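Local coordinates for similarities with probable monooxygenase (Photorhabdus luminescens, PDB 4HB9), which binds flavin-adenine dinucleotide and probably acts as a flavin-dependent monooxygenase, at residues E177-G182 and S301-L306; V183-G188 and L297-M302; W219-M224 and V245-A250. One frame throughout, in Å; residues are numbered along the deposited sequence. Where two conformers were deposited one is given.

Contact 1 of 3, residues E177-G182 and S301-L306; sequences ERFDVG and SMPHLL
The end of an antiparallel strand pairing, where strand 179-191 begins and strand 295-301 runs out into a loop, brings residues 177-182 against residues 301-306. Phe179 and Ser301 form a hydrogen-bonded pair closed by two backbone bonds. Ser301 N reaches Phe179 O at 2.9 Å, nearly along the C=O axis. In the return bond Phe179 N lies 2.8 Å from Ser301 O, but the donor stands 31° out of the carbonyl plane. Ser301 O is also approached by Arg178 CA at 3.1 Å, a CH...O contact, so this one oxygen receives two donors from consecutive residues.

The aromatic side chain folds back over the partner chain. CG of Phe179 sits in the crowded position between the backbone N and the carbonyl carbon (chi1 63°), which lays the ring along the line from Ser301 to Pro303. Ser301 offers a CH-pi contact to one face, its CB 4.2 Å from the ring centroid and off-centre, while the edge at CE2 comes to 3.5 Å from Met302 C and Pro303 N lies in the ring plane. This end of the mixed sheet is a surface region of the flavoprotein, yet helix 355-386 packs against it: Val181 meets Leu378 and Ser301 meets Val374. Val181 CG2 meets Ser301 CB at 3.8 Å, so the serine methylene touches both the valine methyl and the phenylalanine ring.

Beyond the pair, the extended chain carries Pro303 beside Glu177. The proline CD lies 3.1 Å from Glu177 O, a buried carbonyl oxygen with no hydrogen-bonding partner in the model. Met302, a selenomethionine, turns away toward Met323, and Leu305 N is held by Asn371 OD1.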
ATOM      1  N   GLU A 177       5.279   3.181 -18.465  1.00 41.34           N
ATOM      2  CA  GLU A 177       4.649   4.489 -18.262  1.00 46.02           C
ATOM      3  C   GLU A 177       3.228   4.325 -17.717  1.00 40.35           C
ATOM      4  O   GLU A 177       2.501   3.471 -18.170  1.00 40.33           O
ATOM      5  CB  GLU A 177       4.636   5.288 -19.576  1.00 54.77           C
ATOM      6  CG  GLU A 177       3.993   4.561 -20.760  1.00 61.90           C
ATOM      7  CD  GLU A 177       4.259   5.233 -22.110  1.00 71.32           C
ATOM      8  OE1 GLU A 177       4.604   6.443 -22.142  1.00 72.36           O
ATOM      9  OE2 GLU A 177       4.116   4.542 -23.151  1.00 69.70           O
ATOM     10  N   ARG A 178       2.857   5.155 -16.744  1.00 40.47           N
ATOM     11  CA  ARG A 178       1.518   5.145 -16.160  1.00 37.69           C
ATOM     12  C   ARG A 178       0.565   5.904 -17.057  1.00 33.38           C
ATOM     13  O   ARG A 178       1.003   6.753 -17.840  1.00 30.50           O
ATOM     14  CB  ARG A 178       1.530   5.799 -14.778  1.00 42.20           C
ATOM     15  CG  ARG A 178       1.590   7.322 -14.820  1.00 49.50           C
ATOM     16  CD  ARG A 178       2.171   7.934 -13.552  1.00 51.06           C
ATOM     17  NE  ARG A 178       1.978   9.380 -13.524  1.00 55.24           N
ATOM     18  CZ  ARG A 178       2.099  10.147 -12.436  1.00 57.72           C
ATOM     19  NH1 ARG A 178       2.407   9.612 -11.253  1.00 57.60           N
ATOM     20  NH2 ARG A 178       1.882  11.457 -12.527  1.00 56.38           N
ATOM     21  N   PHE A 179      -0.734   5.614 -16.945  1.00 29.07           N
ATOM     22  CA  PHE A 179      -1.745   6.445 -17.598  1.00 27.30           C
ATOM     23  C   PHE A 179      -2.825   6.852 -16.594  1.00 26.48           C
ATOM     24  O   PHE A 179      -2.999   6.204 -15.570  1.00 23.76           O
ATOM     25  CB  PHE A 179      -2.367   5.744 -18.811  1.00 27.57           C
ATOM     26  CG  PHE A 179      -3.110   4.477 -18.478  1.00 28.04           C
ATOM     27  CD1 PHE A 179      -4.479   4.505 -18.180  1.00 26.94           C
ATOM     28  CD2 PHE A 179      -2.454   3.257 -18.474  1.00 28.46           C
ATOM     29  CE1 PHE A 179      -5.155   3.351 -17.882  1.00 25.82           C
ATOM     30  CE2 PHE A 179      -3.136   2.095 -18.170  1.00 28.24           C
ATOM     31  CZ  PHE A 179      -4.486   2.143 -17.865  1.00 26.36           C
ATOM     32  N   ASP A 180      -3.538   7.928 -16.905  1.00 25.37           N
ATOM     33  CA  ASP A 180      -4.641   8.372 -16.064  1.00 26.83           C
ATOM     34  C   ASP A 180      -5.873   7.517 -16.330  1.00 25.62           C
ATOM     35  O   ASP A 180      -6.307   7.334 -17.474  1.00 22.94           O
ATOM     36  CB  ASP A 180      -4.980   9.837 -16.319  1.00 29.86           C
ATOM     37  CG  ASP A 180      -3.893  10.784 -15.856  1.00 32.26           C
ATOM     38  OD1 ASP A 180      -3.265  10.542 -14.809  1.00 34.53           O
ATOM     39  OD2 ASP A 180      -3.675  11.793 -16.546  1.00 36.55           O
ATOM     40  N   VAL A 181      -6.477   7.052 -15.254  1.00 23.26           N
ATOM     41  CA  VAL A 181      -7.650   6.188 -15.336  1.00 22.51           C
ATOM     42  C   VAL A 181      -8.915   6.970 -15.684  1.00 21.16           C
ATOM     43  O   VAL A 181      -9.841   6.417 -16.229  1.00 22.75           O
ATOM     44  CB  VAL A 181      -7.829   5.438 -14.013  1.00 21.29           C
ATOM     45  CG1 VAL A 181      -9.144   4.676 -13.964  1.00 22.73           C
ATOM     46  CG2 VAL A 181      -6.661   4.500 -13.809  1.00 22.14           C
ATOM     47  N   GLY A 182      -8.929   8.261 -15.386  1.00 20.64           N
ATOM     48  CA  GLY A 182     -10.116   9.072 -15.549  1.00 19.77           C
ATOM     49  C   GLY A 182     -11.007   9.023 -14.326  1.00 19.53           C
ATOM     50  O   GLY A 182     -12.138   9.557 -14.361  1.00 20.66           O
ATOM     51  N   SER A 301      -2.797   4.114 -13.634  1.00 24.97           N
ATOM     52  CA  SER A 301      -2.589   2.675 -13.784  1.00 26.81           C
ATOM     53  C   SER A 301      -1.473   2.471 -14.797  1.00 27.91           C
ATOM     54  O   SER A 301      -0.846   3.432 -15.216  1.00 28.32           O
ATOM     55  CB  SER A 301      -3.886   1.994 -14.223  1.00 27.80           C
ATOM     56  OG  SER A 301      -3.798   0.585 -14.210  1.00 27.46           O
HETATM   57  N   MSE A 302      -1.240   1.233 -15.206  1.00 31.84           N
HETATM   58  CA  MSE A 302      -0.173   0.975 -16.172  0.50 31.69           C
HETATM   59  C   MSE A 302      -0.612  -0.083 -17.124  1.00 30.53           C
HETATM   60  O   MSE A 302      -1.503  -0.882 -16.827  1.00 27.99           O
HETATM   61  CB  MSE A 302       1.136   0.589 -15.492  0.50 34.17           C
HETATM   62  CG  MSE A 302       1.039  -0.751 -14.783  0.50 36.89           C
HETATM   63 SE   MSE A 302       2.795  -1.130 -13.993  0.50 44.55          SE
HETATM   64  CE  MSE A 302       2.192  -0.676 -12.183  0.50 39.77           C
ATOM     65  N   PRO A 303      -0.010  -0.079 -18.312  1.00 30.09           N
ATOM     66  CA  PRO A 303      -0.425  -1.139 -19.204  1.00 29.90           C
ATOM     67  C   PRO A 303       0.093  -2.505 -18.737  1.00 28.07           C
ATOM     68  O   PRO A 303       0.856  -2.612 -17.778  1.00 24.95           O
ATOM     69  CB  PRO A 303       0.142  -0.725 -20.561  1.00 30.31           C
ATOM     70  CG  PRO A 303       1.159   0.325 -20.296  1.00 32.24           C
ATOM     71  CD  PRO A 303       0.977   0.844 -18.903  1.00 29.37           C
ATOM     72  N   HIS A 304      -0.370  -3.532 -19.419  1.00 26.80           N
ATOM     73  CA  HIS A 304       0.045  -4.910 -19.196  1.00 27.96           C
ATOM     74  C   HIS A 304       1.577  -5.006 -19.198  1.00 26.51           C
ATOM     75  O   HIS A 304       2.258  -4.412 -20.051  1.00 24.62           O
ATOM     76  CB  HIS A 304      -0.594  -5.754 -20.303  1.00 29.04           C
ATOM     77  CG  HIS A 304      -0.345  -7.224 -20.204  1.00 30.81           C
ATOM     78  ND1 HIS A 304      -1.244  -8.093 -19.620  1.00 32.58           N
ATOM     79  CD2 HIS A 304       0.641  -7.993 -20.723  1.00 32.38           C
ATOM     80  CE1 HIS A 304      -0.791  -9.329 -19.736  1.00 33.33           C
ATOM     81  NE2 HIS A 304       0.354  -9.293 -20.392  1.00 34.01           N
ATOM     82  N   LEU A 305       2.116  -5.691 -18.192  1.00 26.33           N
ATOM     83  CA  LEU A 305       3.567  -5.844 -18.058  1.00 26.56           C
ATOM     84  C   LEU A 305       4.021  -6.973 -18.945  1.00 25.10           C
ATOM     85  O   LEU A 305       3.555  -8.095 -18.797  1.00 25.38           O
ATOM     86  CB  LEU A 305       3.970  -6.175 -16.623  1.00 28.21           C
ATOM     87  CG  LEU A 305       3.967  -5.066 -15.589  1.00 29.40           C
ATOM     88  CD1 LEU A 305       4.347  -5.653 -14.230  1.00 29.23           C
ATOM     89  CD2 LEU A 305       4.933  -3.965 -16.005  1.00 32.20           C
ATOM     90  N   LEU A 306       4.892  -6.636 -19.889  1.00 28.81           N
ATOM     91  CA  LEU A 306       5.492  -7.596 -20.835  1.00 30.26           C
ATOM     92  C   LEU A 306       6.811  -8.064 -20.261  1.00 27.84           C
ATOM     93  O   LEU A 306       7.444  -7.335 -19.522  1.00 27.75           O
ATOM     94  CB  LEU A 306       5.781  -6.906 -22.160  1.00 32.25           C
ATOM     95  CG  LEU A 306       4.562  -6.389 -22.929  1.00 35.85           C
ATOM     96  CD1 LEU A 306       4.977  -5.284 -23.899  1.00 37.07           C
ATOM     97  CD2 LEU A 306       3.894  -7.541 -23.647  1.00 36.63           C
TER

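Contact 2 of 3, residues V183-G188 and L297-M302; sequences VSMIIG and LHLRSM
Three backbone hydrogen bonds join residues 183-188 to residues 297-302. Met185 and Leu297 exchange two, each 2.8 Å long: Met185 N to Leu297 O, nearly along the C=O axis, and Leu297 N to Met185 O, in the carbonyl plane. The third, Leu299 N to Val183 O (2.9 Å), lies beyond the non-hydrogen-bonded pair Ser184-His298.

That pair adds a polar side-chain bond. Ser184 OG meets His298 ND1 at 2.6 Å, in the plane of the imidazole at its edge, and also hydrogen-bonds Thr252 OG1. Two partners thus fix the hydroxyl, which in turn limits rotation of the ring.

On the face bearing Met185 and Leu297 the contact is apolar. CG of the selenomethionine Met185 runs beside Leu297 CB at 3.9 Å, then the chain bends at chi3 (36°) so that CE lies 4.1 Å from Leu299 CD1, the side chains crossing at about a right angle. Val183 CG1 lies alongside the same CD1 at 3.8 Å, and the side chains of Ile187 and Leu297 cross obliquely, meeting at their CD1 atoms. With the side chain of Ile187 about 5 Å from the bound FAD, this is an antiparallel edge-strand pairing of the mixed sheet that adjoins the flavin.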
ATOM      1  N   VAL A 183     -10.525   8.376 -13.262  1.00 19.88           N
ATOM      2  CA  VAL A 183     -11.259   8.272 -11.990  1.00 18.91           C
ATOM      3  C   VAL A 183     -10.377   8.878 -10.892  1.00 19.05           C
ATOM      4  O   VAL A 183      -9.143   8.684 -10.885  1.00 16.94           O
ATOM      5  CB  VAL A 183     -11.644   6.813 -11.681  1.00 19.71           C
ATOM      6  CG1 VAL A 183     -12.266   6.665 -10.306  1.00 19.87           C
ATOM      7  CG2 VAL A 183     -12.603   6.287 -12.755  1.00 20.99           C
ATOM      8  N   SER A 184     -11.017   9.622  -9.989  1.00 18.13           N
ATOM      9  CA  SER A 184     -10.349  10.223  -8.835  1.00 18.60           C
ATOM     10  C   SER A 184     -11.111   9.894  -7.567  1.00 18.11           C
ATOM     11  O   SER A 184     -12.250   9.426  -7.619  1.00 18.26           O
ATOM     12  CB  SER A 184     -10.269  11.719  -9.005  1.00 18.95           C
ATOM     13  OG  SER A 184      -9.501  12.029 -10.142  1.00 19.36           O
HETATM   14  N   MSE A 185     -10.478  10.075  -6.418  1.00 17.89           N
HETATM   15  CA  MSE A 185     -11.148   9.754  -5.157  1.00 18.50           C
HETATM   16  C   MSE A 185     -10.772  10.750  -4.094  1.00 17.95           C
HETATM   17  O   MSE A 185      -9.740  11.439  -4.190  1.00 17.81           O
HETATM   18  CB  MSE A 185     -10.827   8.325  -4.714  1.00 21.12           C
HETATM   19  CG  MSE A 185      -9.383   8.049  -4.370  1.00 25.40           C
HETATM   20 SE   MSE A 185      -9.119   6.135  -3.853  1.00 39.01          SE
HETATM   21  CE  MSE A 185     -10.326   5.168  -4.997  1.00 29.10           C
ATOM     22  N   ILE A 186     -11.636  10.844  -3.096  1.00 17.40           N
ATOM     23  CA  ILE A 186     -11.405  11.654  -1.902  1.00 17.07           C
ATOM     24  C   ILE A 186     -11.642  10.710  -0.728  1.00 16.95           C
ATOM     25  O   ILE A 186     -12.700  10.070  -0.646  1.00 16.04           O
ATOM     26  CB  ILE A 186     -12.345  12.874  -1.858  1.00 17.32           C
ATOM     27  CG1 ILE A 186     -12.141  13.768  -3.077  1.00 17.68           C
ATOM     28  CG2 ILE A 186     -12.140  13.686  -0.589  1.00 17.94           C
ATOM     29  CD1 ILE A 186     -13.118  14.920  -3.171  1.00 17.96           C
ATOM     30  N   ILE A 187     -10.641  10.595   0.147  1.00 17.75           N
ATOM     31  CA  ILE A 187     -10.631   9.639   1.253  1.00 17.41           C
ATOM     32  C   ILE A 187     -10.587  10.419   2.568  1.00 18.06           C
ATOM     33  O   ILE A 187      -9.738  11.301   2.743  1.00 16.68           O
ATOM     34  CB  ILE A 187      -9.388   8.740   1.189  1.00 20.49           C
ATOM     35  CG1 ILE A 187      -9.284   8.044  -0.178  1.00 23.62           C
ATOM     36  CG2 ILE A 187      -9.405   7.698   2.318  1.00 20.37           C
ATOM     37  CD1 ILE A 187      -8.034   7.194  -0.369  1.00 26.74           C
ATOM     38  N   GLY A 188     -11.504  10.112   3.478  1.00 16.16           N
ATOM     39  CA  GLY A 188     -11.472  10.701   4.820  1.00 16.34           C
ATOM     40  C   GLY A 188     -11.636   9.647   5.895  1.00 15.97           C
ATOM     41  O   GLY A 188     -12.039   8.513   5.611  1.00 15.91           O
ATOM     42  N   LEU A 297      -6.983  12.044  -4.506  1.00 22.05           N
ATOM     43  CA  LEU A 297      -6.061  11.232  -5.305  1.00 24.40           C
ATOM     44  C   LEU A 297      -6.602  11.030  -6.707  1.00 21.73           C
ATOM     45  O   LEU A 297      -7.774  10.684  -6.877  1.00 20.43           O
ATOM     46  CB  LEU A 297      -5.893   9.835  -4.701  1.00 28.00           C
ATOM     47  CG  LEU A 297      -5.233   9.629  -3.347  1.00 35.18           C
ATOM     48  CD1 LEU A 297      -5.238   8.135  -3.055  1.00 38.58           C
ATOM     49  CD2 LEU A 297      -3.804  10.175  -3.358  1.00 38.12           C
ATOM     50  N   HIS A 298      -5.748  11.219  -7.700  1.00 21.15           N
ATOM     51  CA  HIS A 298      -6.087  10.885  -9.088  1.00 20.48           C
ATOM     52  C   HIS A 298      -5.572   9.479  -9.368  1.00 21.98           C
ATOM     53  O   HIS A 298      -4.419   9.176  -9.081  1.00 20.80           O
ATOM     54  CB  HIS A 298      -5.464  11.897 -10.067  1.00 21.44           C
ATOM     55  CG  HIS A 298      -6.008  13.277  -9.922  1.00 21.73           C
ATOM     56  ND1 HIS A 298      -7.354  13.554  -9.991  1.00 21.03           N
ATOM     57  CD2 HIS A 298      -5.386  14.463  -9.702  1.00 22.40           C
ATOM     58  CE1 HIS A 298      -7.539  14.850  -9.821  1.00 22.88           C
ATOM     59  NE2 HIS A 298      -6.360  15.423  -9.653  1.00 22.84           N
ATOM     60  N   LEU A 299      -6.428   8.592  -9.875  1.00 21.07           N
ATOM     61  CA  LEU A 299      -6.016   7.216 -10.058  1.00 22.10           C
ATOM     62  C   LEU A 299      -5.254   7.086 -11.354  1.00 22.63           C
ATOM     63  O   LEU A 299      -5.695   7.578 -12.400  1.00 19.51           O
ATOM     64  CB  LEU A 299      -7.188   6.244 -10.058  1.00 23.11           C
ATOM     65  CG  LEU A 299      -8.052   6.265  -8.795  1.00 26.15           C
ATOM     66  CD1 LEU A 299      -9.048   5.121  -8.882  1.00 27.11           C
ATOM     67  CD2 LEU A 299      -7.224   6.154  -7.522  1.00 28.30           C
ATOM     68  N   ARG A 300      -4.101   6.441 -11.250  1.00 23.48           N
ATOM     69  CA  ARG A 300      -3.255   6.141 -12.387  1.00 26.49           C
ATOM     70  C   ARG A 300      -3.050   4.636 -12.441  1.00 27.54           C
ATOM     71  O   ARG A 300      -3.204   3.942 -11.426  1.00 28.04           O
ATOM     72  CB  ARG A 300      -1.949   6.926 -12.291  1.00 30.32           C
ATOM     73  CG  ARG A 300      -2.207   8.420 -12.418  1.00 34.96           C
ATOM     74  CD  ARG A 300      -0.965   9.277 -12.295  1.00 40.43           C
ATOM     75  NE  ARG A 300      -1.300  10.709 -12.251  1.00 44.31           N
ATOM     76  CZ  ARG A 300      -1.530  11.431 -11.147  1.00 46.94           C
ATOM     77  NH1 ARG A 300      -1.468  10.887  -9.932  1.00 49.01           N
ATOM     78  NH2 ARG A 300      -1.824  12.724 -11.263  1.00 46.38           N
ATOM     79  N   SER A 301      -2.797   4.114 -13.634  1.00 24.97           N
ATOM     80  CA  SER A 301      -2.589   2.675 -13.784  1.00 26.81           C
ATOM     81  C   SER A 301      -1.473   2.471 -14.797  1.00 27.91           C
ATOM     82  O   SER A 301      -0.846   3.432 -15.216  1.00 28.32           O
ATOM     83  CB  SER A 301      -3.886   1.994 -14.223  1.00 27.80           C
ATOM     84  OG  SER A 301      -3.798   0.585 -14.210  1.00 27.46           O
HETATM   85  N   MSE A 302      -1.240   1.233 -15.206  1.00 31.84           N
HETATM   86  CA  MSE A 302      -0.173   0.975 -16.172  0.50 31.69           C
HETATM   87  C   MSE A 302      -0.612  -0.083 -17.124  1.00 30.53           C
HETATM   88  O   MSE A 302      -1.503  -0.882 -16.827  1.00 27.99           O
HETATM   89  CB  MSE A 302       1.136   0.589 -15.492  0.50 34.17           C
HETATM   90  CG  MSE A 302       1.039  -0.751 -14.783  0.50 36.89           C
HETATM   91 SE   MSE A 302       2.795  -1.130 -13.993  0.50 44.55          SE
HETATM   92  CE  MSE A 302       2.192  -0.676 -12.183  0.50 39.77           C
TER

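Contact 3 of 3, residues W219-M224 and V245-A250; sequences WLFISM and VWVYVA
Phe221 O is gripped twice, by Val247 N at 2.8 Å and, through a CH...O contact, by Trp246 CA at 3.3 Å. The same double hold recurs along the hairpin of strands 218-228 and 240-251: Val247 O takes Phe221 N in a nearly straight bond (171°) together with Leu220 CA. Six backbone hydrogen bonds in all close the pairs Trp219-Val249, Phe221-Val247 and Ser223-Val245. Five keep to the carbonyl plane, whereas Val245 N stands 48° above the plane of Ser223 O.

At that end Val245 CG1, in the crowded position between N and the carbonyl carbon, presses to 3.4 Å from Ser223 C, and Met224 O accepts a hydrogen bond from NE2 of the FAD-binding His46. On the other face Leu220 does the bridging. Its CG is anti to the backbone N and chi2 of 75° swings CD1 across the partner strand, 4.0 Å from Tyr248 CB and, obliquely, 4.1 Å from Trp246 CE3. The polar ends of these aromatics are satisfied by Ser289 for Trp246 NE1 and Asp218 for Tyr248 OH.

Chemically, main-chain amides and carbonyls satisfy each other pair by pair, so the strands can lie buried among mainly apolar side chains.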
ATOM      1  N   TRP A 219     -19.607   7.108  -6.450  1.00 18.08           N
ATOM      2  CA  TRP A 219     -19.705   5.987  -5.531  1.00 18.36           C
ATOM      3  C   TRP A 219     -19.189   6.406  -4.168  1.00 17.41           C
ATOM      4  O   TRP A 219     -18.295   7.238  -4.104  1.00 17.75           O
ATOM      5  CB  TRP A 219     -18.818   4.871  -6.078  1.00 18.19           C
ATOM      6  CG  TRP A 219     -18.983   3.518  -5.495  1.00 18.36           C
ATOM      7  CD1 TRP A 219     -18.457   3.049  -4.329  1.00 18.91           C
ATOM      8  CD2 TRP A 219     -19.651   2.422  -6.106  1.00 19.23           C
ATOM      9  NE1 TRP A 219     -18.792   1.730  -4.157  1.00 20.30           N
ATOM     10  CE2 TRP A 219     -19.519   1.320  -5.246  1.00 20.42           C
ATOM     11  CE3 TRP A 219     -20.352   2.265  -7.302  1.00 20.75           C
ATOM     12  CZ2 TRP A 219     -20.059   0.074  -5.546  1.00 22.06           C
ATOM     13  CZ3 TRP A 219     -20.874   1.029  -7.603  1.00 22.20           C
ATOM     14  CH2 TRP A 219     -20.732  -0.047  -6.739  1.00 22.16           C
ATOM     15  N   LEU A 220     -19.686   5.786  -3.109  1.00 16.79           N
ATOM     16  CA  LEU A 220     -19.121   5.993  -1.751  1.00 17.49           C
ATOM     17  C   LEU A 220     -18.893   4.654  -1.081  1.00 17.26           C
ATOM     18  O   LEU A 220     -19.830   3.834  -0.927  1.00 19.39           O
ATOM     19  CB  LEU A 220     -19.997   6.865  -0.875  1.00 17.05           C
ATOM     20  CG  LEU A 220     -19.378   7.296   0.464  1.00 17.21           C
ATOM     21  CD1 LEU A 220     -18.327   8.402   0.288  1.00 17.05           C
ATOM     22  CD2 LEU A 220     -20.464   7.826   1.380  1.00 19.22           C
ATOM     23  N   PHE A 221     -17.630   4.405  -0.738  1.00 18.44           N
ATOM     24  CA  PHE A 221     -17.223   3.166  -0.101  1.00 20.53           C
ATOM     25  C   PHE A 221     -16.977   3.485   1.374  1.00 20.22           C
ATOM     26  O   PHE A 221     -16.370   4.511   1.679  1.00 20.21           O
ATOM     27  CB  PHE A 221     -15.981   2.577  -0.789  1.00 22.69           C
ATOM     28  CG  PHE A 221     -15.479   1.335  -0.131  1.00 28.25           C
ATOM     29  CD1 PHE A 221     -16.239   0.169  -0.161  1.00 32.31           C
ATOM     30  CD2 PHE A 221     -14.286   1.330   0.583  1.00 29.71           C
ATOM     31  CE1 PHE A 221     -15.809  -0.975   0.488  1.00 32.60           C
ATOM     32  CE2 PHE A 221     -13.843   0.183   1.232  1.00 31.75           C
ATOM     33  CZ  PHE A 221     -14.601  -0.975   1.168  1.00 33.27           C
ATOM     34  N   ILE A 222     -17.466   2.641   2.277  1.00 18.05           N
ATOM     35  CA  ILE A 222     -17.288   2.852   3.719  1.00 19.30           C
ATOM     36  C   ILE A 222     -16.682   1.612   4.372  1.00 20.71           C
ATOM     37  O   ILE A 222     -17.194   0.507   4.204  1.00 22.04           O
ATOM     38  CB  ILE A 222     -18.631   3.160   4.402  1.00 21.27           C
ATOM     39  CG1 ILE A 222     -19.245   4.425   3.791  1.00 23.85           C
ATOM     40  CG2 ILE A 222     -18.464   3.323   5.911  1.00 23.40           C
ATOM     41  CD1 ILE A 222     -20.665   4.709   4.220  1.00 26.14           C
ATOM     42  N   SER A 223     -15.627   1.787   5.157  1.00 19.82           N
ATOM     43  CA  SER A 223     -15.039   0.656   5.868  1.00 19.84           C
ATOM     44  C   SER A 223     -14.417   1.137   7.145  1.00 20.48           C
ATOM     45  O   SER A 223     -14.817   2.199   7.651  1.00 18.07           O
ATOM     46  CB  SER A 223     -14.029  -0.067   4.970  1.00 22.91           C
ATOM     47  OG  SER A 223     -13.603  -1.291   5.566  1.00 24.35           O
HETATM   48  N   MSE A 224     -13.443   0.388   7.677  1.00 19.40           N
HETATM   49  CA  MSE A 224     -12.813   0.764   8.937  1.00 22.13           C
HETATM   50  C   MSE A 224     -11.328   0.591   8.909  1.00 20.48           C
HETATM   51  O   MSE A 224     -10.812  -0.315   8.244  1.00 20.77           O
HETATM   52  CB  MSE A 224     -13.410  -0.103  10.050  1.00 27.51           C
HETATM   53  CG  MSE A 224     -14.701   0.557  10.550  1.00 38.09           C
HETATM   54 SE   MSE A 224     -15.457  -0.386  12.103  1.00 58.90          SE
HETATM   55  CE  MSE A 224     -13.960  -0.108  13.330  1.00 50.60           C
ATOM     56  N   VAL A 245     -13.585   4.800   7.667  1.00 19.24           N
ATOM     57  CA  VAL A 245     -12.969   5.382   6.511  1.00 18.64           C
ATOM     58  C   VAL A 245     -14.032   5.466   5.446  1.00 18.03           C
ATOM     59  O   VAL A 245     -14.784   4.511   5.232  1.00 19.05           O
ATOM     60  CB  VAL A 245     -11.696   4.627   6.028  1.00 19.66           C
ATOM     61  CG1 VAL A 245     -11.868   3.116   5.937  1.00 21.36           C
ATOM     62  CG2 VAL A 245     -11.226   5.181   4.681  1.00 20.04           C
ATOM     63  N   TRP A 246     -14.096   6.607   4.779  1.00 17.51           N
ATOM     64  CA  TRP A 246     -14.966   6.754   3.596  1.00 16.77           C
ATOM     65  C   TRP A 246     -14.158   7.158   2.374  1.00 16.76           C
ATOM     66  O   TRP A 246     -13.144   7.884   2.469  1.00 16.22           O
ATOM     67  CB  TRP A 246     -16.107   7.726   3.851  1.00 16.33           C
ATOM     68  CG  TRP A 246     -15.704   9.091   4.305  1.00 16.13           C
ATOM     69  CD1 TRP A 246     -15.594   9.520   5.595  1.00 16.58           C
ATOM     70  CD2 TRP A 246     -15.316  10.203   3.484  1.00 16.95           C
ATOM     71  NE1 TRP A 246     -15.183  10.819   5.633  1.00 16.95           N
ATOM     72  CE2 TRP A 246     -15.002  11.274   4.358  1.00 17.17           C
ATOM     73  CE3 TRP A 246     -15.210  10.403   2.111  1.00 16.83           C
ATOM     74  CZ2 TRP A 246     -14.614  12.514   3.901  1.00 18.07           C
ATOM     75  CZ3 TRP A 246     -14.797  11.632   1.655  1.00 18.18           C
ATOM     76  CH2 TRP A 246     -14.498  12.677   2.545  1.00 18.47           C
ATOM     77  N   VAL A 247     -14.606   6.681   1.218  1.00 16.60           N
ATOM     78  CA  VAL A 247     -13.917   6.980  -0.033  1.00 17.13           C
ATOM     79  C   VAL A 247     -14.937   7.405  -1.066  1.00 17.12           C
ATOM     80  O   VAL A 247     -15.803   6.619  -1.427  1.00 17.65           O
ATOM     81  CB  VAL A 247     -13.126   5.776  -0.566  1.00 17.49           C
ATOM     82  CG1 VAL A 247     -12.327   6.202  -1.773  1.00 18.62           C
ATOM     83  CG2 VAL A 247     -12.200   5.206   0.507  1.00 18.71           C
ATOM     84  N   TYR A 248     -14.881   8.664  -1.472  1.00 16.48           N
ATOM     85  CA  TYR A 248     -15.784   9.160  -2.510  1.00 16.43           C
ATOM     86  C   TYR A 248     -15.063   9.005  -3.818  1.00 16.35           C
ATOM     87  O   TYR A 248     -13.929   9.463  -3.946  1.00 16.70           O
ATOM     88  CB  TYR A 248     -16.183  10.630  -2.294  1.00 16.10           C
ATOM     89  CG  TYR A 248     -16.964  11.211  -3.454  1.00 15.57           C
ATOM     90  CD1 TYR A 248     -18.305  10.876  -3.678  1.00 16.75           C
ATOM     91  CD2 TYR A 248     -16.358  12.040  -4.348  1.00 15.84           C
ATOM     92  CE1 TYR A 248     -18.994  11.376  -4.768  1.00 16.94           C
ATOM     93  CE2 TYR A 248     -17.035  12.567  -5.430  1.00 16.23           C
ATOM     94  CZ  TYR A 248     -18.341  12.235  -5.648  1.00 18.14           C
ATOM     95  OH  TYR A 248     -18.976  12.775  -6.748  1.00 18.64           O
ATOM     96  N   VAL A 249     -15.727   8.355  -4.773  1.00 16.78           N
ATOM     97  CA  VAL A 249     -15.122   8.014  -6.084  1.00 17.36           C
ATOM     98  C   VAL A 249     -15.960   8.601  -7.210  1.00 16.52           C
ATOM     99  O   VAL A 249     -17.170   8.443  -7.213  1.00 17.05           O
ATOM    100  CB  VAL A 249     -14.995   6.491  -6.254  1.00 16.86           C
ATOM    101  CG1 VAL A 249     -14.224   6.135  -7.503  1.00 16.95           C
ATOM    102  CG2 VAL A 249     -14.318   5.873  -5.054  1.00 18.07           C
ATOM    103  N   ALA A 250     -15.315   9.308  -8.131  1.00 16.39           N
ATOM    104  CA  ALA A 250     -16.007   9.953  -9.242  1.00 17.73           C
ATOM    105  C   ALA A 250     -15.087  10.130 -10.417  1.00 17.14           C
ATOM    106  O   ALA A 250     -13.910   9.870 -10.319  1.00 17.61           O
ATOM    107  CB  ALA A 250     -16.529  11.323  -8.815  1.00 17.67           C
TER

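How the contacts relate
All three contacts belong to one mixed beta-sheet in the FAD-binding domain. Contacts 1 and 2 share Ser301 and Met302, lie with centres about 13 Å apart and follow one another along strands 179-191 and 295-301; a probable hydrogen bond from Val181 N to Leu299 O bridges them. The centre of contact 3 is about 12 Å from that of contact 2, on the other flank of strand 179-191, where Ile186 O meets Tyr248 N, and about 23 Å from that of contact 1. In sequence, 177-182 and 183-188 come first, the hairpin of contact 3 next, and 297-306 last. The chain thus leaves strand 179-191, builds the hairpin, and returns to pair on its opposite edge.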